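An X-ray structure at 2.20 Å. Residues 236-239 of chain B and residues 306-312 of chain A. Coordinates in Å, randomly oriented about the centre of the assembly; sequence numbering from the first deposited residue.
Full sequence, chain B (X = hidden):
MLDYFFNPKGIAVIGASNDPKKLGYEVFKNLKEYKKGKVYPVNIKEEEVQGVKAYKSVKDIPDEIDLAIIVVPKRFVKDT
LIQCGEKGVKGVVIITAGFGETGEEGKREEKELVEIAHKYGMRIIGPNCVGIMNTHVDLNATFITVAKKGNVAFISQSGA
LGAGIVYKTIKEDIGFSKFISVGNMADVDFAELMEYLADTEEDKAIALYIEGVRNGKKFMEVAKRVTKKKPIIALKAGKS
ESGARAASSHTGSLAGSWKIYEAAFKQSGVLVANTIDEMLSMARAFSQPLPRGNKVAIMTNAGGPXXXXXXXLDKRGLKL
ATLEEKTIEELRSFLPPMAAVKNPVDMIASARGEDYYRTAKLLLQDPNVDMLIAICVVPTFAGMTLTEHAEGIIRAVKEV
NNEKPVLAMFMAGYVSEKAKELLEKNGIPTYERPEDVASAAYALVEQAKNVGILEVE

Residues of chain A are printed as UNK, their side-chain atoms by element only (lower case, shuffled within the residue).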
ATOM      1  N   LYS B 236      11.131 -14.428   3.638  1.00 52.46           N
ATOM      2  CA  LYS B 236      11.183 -15.845   3.292  1.00 54.33           C
ATOM      3  C   LYS B 236       9.827 -16.387   2.874  1.00 55.36           C
ATOM      4  O   LYS B 236       8.888 -16.416   3.670  1.00 55.22           O
ATOM      5  CB  LYS B 236      11.714 -16.652   4.484  1.00 55.00           C
ATOM      6  CG  LYS B 236      11.562 -18.171   4.355  1.00 56.33           C
ATOM      7  CD  LYS B 236      12.561 -18.767   3.369  1.00 57.20           C
ATOM      8  CE  LYS B 236      12.481 -20.288   3.349  1.00 57.47           C
ATOM      9  NZ  LYS B 236      12.471 -20.838   1.964  1.00 57.84           N
ATOM     10  N   ALA B 237       9.734 -16.826   1.624  1.00 56.93           N
ATOM     11  CA  ALA B 237       8.491 -17.374   1.100  1.00 58.31           C
ATOM     12  C   ALA B 237       8.454 -18.880   1.332  1.00 59.43           C
ATOM     13  O   ALA B 237       9.493 -19.498   1.557  1.00 59.54           O
ATOM     14  CB  ALA B 237       8.382 -17.076  -0.380  1.00 58.47           C
ATOM     15  N   GLY B 238       7.257 -19.462   1.283  1.00 61.02           N
ATOM     16  CA  GLY B 238       7.113 -20.894   1.478  1.00 62.52           C
ATOM     17  C   GLY B 238       6.910 -21.312   2.923  1.00 63.78           C
ATOM     18  O   GLY B 238       7.544 -20.775   3.832  1.00 64.02           O
ATOM     19  N   LYS B 239       6.018 -22.278   3.134  1.00 64.96           N
ATOM     20  CA  LYS B 239       5.718 -22.789   4.468  1.00 65.57           C
ATOM     21  C   LYS B 239       4.713 -23.944   4.415  1.00 65.81           C
ATOM     22  O   LYS B 239       3.567 -23.779   3.989  1.00 65.84           O
ATOM     23  CB  LYS B 239       5.174 -21.666   5.356  1.00 65.86           C
ATOM     24  CG  LYS B 239       4.890 -22.096   6.781  1.00 66.59           C
ATOM     25  CD  LYS B 239       4.383 -20.934   7.620  1.00 67.43           C
ATOM     26  CE  LYS B 239       4.015 -21.383   9.027  1.00 67.78           C
ATOM     27  NZ  LYS B 239       2.938 -22.412   9.028  1.00 68.11           N
TER
ATOM     28  N   UNK A 306       2.922 -16.138  -6.303  1.00 28.50           N
ATOM     29  CA  UNK A 306       2.011 -17.223  -6.016  1.00 28.97           C
ATOM     30  C   UNK A 306       2.277 -17.877  -4.666  1.00 29.25           C
ATOM     31  O   UNK A 306       1.342 -18.174  -3.915  1.00 29.65           O
ATOM     32  N   UNK A 307       3.549 -18.115  -4.353  1.00 29.31           N
ATOM     33  CA  UNK A 307       3.894 -18.750  -3.081  1.00 29.98           C
ATOM     34  C   UNK A 307       3.514 -17.819  -1.937  1.00 29.48           C
ATOM     35  O   UNK A 307       2.913 -18.244  -0.956  1.00 30.38           O
ATOM     36  c   UNK A 307       5.399 -19.096  -3.009  1.00 29.42           C
ATOM     37  c   UNK A 307       5.812 -19.825  -4.271  1.00 29.06           C
ATOM     38  c   UNK A 307       6.226 -17.851  -2.804  1.00 30.34           C
ATOM     39  N   UNK A 308       3.840 -16.539  -2.075  1.00 29.28           N
ATOM     40  CA  UNK A 308       3.481 -15.575  -1.046  1.00 29.24           C
ATOM     41  C   UNK A 308       1.966 -15.582  -0.888  1.00 28.87           C
ATOM     42  O   UNK A 308       1.456 -15.641   0.230  1.00 28.65           O
ATOM     43  c   UNK A 308       5.455 -13.908  -1.299  1.00 28.56           C
ATOM     44  c   UNK A 308       5.894 -14.093   0.152  1.00 28.01           C
ATOM     45  c   UNK A 308       3.956 -14.175  -1.422  1.00 28.97           C
ATOM     46  c   UNK A 308       5.766 -12.497  -1.779  1.00 28.19           C
ATOM     47  N   UNK A 309       1.234 -15.535  -2.001  1.00 27.45           N
ATOM     48  CA  UNK A 309      -0.219 -15.545  -1.885  1.00 25.89           C
ATOM     49  C   UNK A 309      -0.716 -16.836  -1.246  1.00 26.50           C
ATOM     50  O   UNK A 309      -1.676 -16.826  -0.470  1.00 26.22           O
ATOM     51  c   UNK A 309      -2.421 -15.389  -3.017  1.00 20.99           C
ATOM     52  o   UNK A 309      -0.531 -14.172  -3.876  1.00 23.13           O
ATOM     53  c   UNK A 309      -0.927 -15.397  -3.239  1.00 24.60           C
ATOM     54  N   UNK A 310      -0.090 -17.956  -1.577  1.00 27.11           N
ATOM     55  CA  UNK A 310      -0.519 -19.223  -0.976  1.00 28.55           C
ATOM     56  C   UNK A 310      -0.306 -19.146   0.540  1.00 28.28           C
ATOM     57  O   UNK A 310      -1.194 -19.472   1.301  1.00 28.68           O
ATOM     58  c   UNK A 310       0.259 -20.393  -1.573  1.00 28.00           C
ATOM     59  N   UNK A 311       0.866 -18.699   0.975  1.00 29.76           N
ATOM     60  CA  UNK A 311       1.141 -18.561   2.403  1.00 30.94           C
ATOM     61  C   UNK A 311       0.037 -17.757   3.085  1.00 32.11           C
ATOM     62  O   UNK A 311      -0.571 -18.218   4.047  1.00 33.54           O
ATOM     63  o   UNK A 311       4.834 -18.290   2.584  1.00 34.17           O
ATOM     64  o   UNK A 311       3.486 -20.032   2.679  1.00 34.94           O
ATOM     65  c   UNK A 311       3.682 -18.792   2.629  1.00 33.60           C
ATOM     66  c   UNK A 311       2.481 -17.843   2.642  1.00 31.97           C
ATOM     67  N   UNK A 312      -0.211 -16.553   2.571  1.00 31.61           N
ATOM     68  CA  UNK A 312      -1.214 -15.648   3.117  1.00 31.59           C
ATOM     69  C   UNK A 312      -2.594 -16.254   3.249  1.00 31.65           C
ATOM     70  O   UNK A 312      -3.312 -15.970   4.209  1.00 32.02           O
ATOM     71  c   UNK A 312      -1.301 -14.379   2.267  1.00 31.43           C
ATOM     72  o   UNK A 312      -0.831 -12.889   4.589  1.00 32.20           O
ATOM     73  o   UNK A 312       1.295 -12.627   4.126  1.00 33.10           O
ATOM     74  c   UNK A 312       0.139 -12.963   3.804  1.00 32.02           C
ATOM     75  c   UNK A 312      -0.090 -13.465   2.379  1.00 32.11           C
TER

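Position 306 of chain A has backbone atoms and nothing more. No side-chain atom is modelled, and nothing of chain B comes near. The residue is Gly306(A). It lies in a helix that runs through all seven positions, and its O accepts the backbone hydrogen bond from N of position 310 at 2.8 Å.

Position 307 has three side-chain carbons. One is bonded to CA and carries the other two, so the side chain forks at its first atom. One end carbon touches CB of Ala237(B). With no oxygen present, this is Val307(A). Its CA-to-CB bond points toward chain B, and chi1 is in the m well. CG2 lies 3.3 Å from CB of Ala237(B), a tight apolar contact.

Position 308 has four side-chain carbons. The first is unbranched and the second carries two more. One end carbon touches CB of Ala237(B). The fork one atom further out identifies Leu308(A). Its CA-to-CB bond points sideways, but the end of the side chain comes nearer to chain B. CD2 reaches to 3.9 Å from CB of Ala237(B). The residue is buried, and chi1 and chi2 are m and t.

Position 309 has two carbons and one oxygen. The first carbon carries the oxygen and the other carbon. Nothing of chain B is in reach. A hydroxyl and a methyl on a branched CB make this Thr309(A). Its OG1 is hydrogen-bonded to a residue just outside the stretch.

Position 310 has a single side-chain carbon. Nothing of chain B is in reach. It is Ala310(A). Its CB comes no nearer to the chain B stretch than 7.3 Å, to O of Lys239(B).

Position 311 has two carbons and two oxygens. Both oxygens sit on the second carbon, forming a carboxylate one carbon removed from CA. One oxygen approaches N of Gly238(B), the other N of Lys239(B). The short acid is Asp311(A). OD2 accepts a weak hydrogen bond from N of Gly238(B) at 3.0 Å, with an angle of 128° at the hydrogen. OD1 lies 3.4 Å from N of Lys239(B), but the angle is too poor for a hydrogen bond.

Position 312 has three carbons and two oxygens, with both oxygens on the third carbon. Nothing of chain B is in reach. The extra carbon makes it Glu312(A). It is buried. Both carboxylate oxygens are hydrogen-bonded elsewhere in the structure.

The contact is small, burying 207 Å² over both sides. Positions 307, 308 and 311 carry it, because three- and four-residue steps bring them onto a common side of the helix. Val307(A) and Leu308(A) pack against the methyl group of Ala237(B). Asp311(A) meets the backbone that follows. Lys239(B) starts toward the helix, with CB 3.6 Å from OD1 of Asp311(A), but its end leads away, and the residue is poorly ordered. No salt bridge forms. Gly238(B) has phi/psi of 89/139°, where a CB would be jammed against the preceding carbonyl O. Its own backbone therefore calls for glycine.

Chain A, residues 306-312: GVLTADE
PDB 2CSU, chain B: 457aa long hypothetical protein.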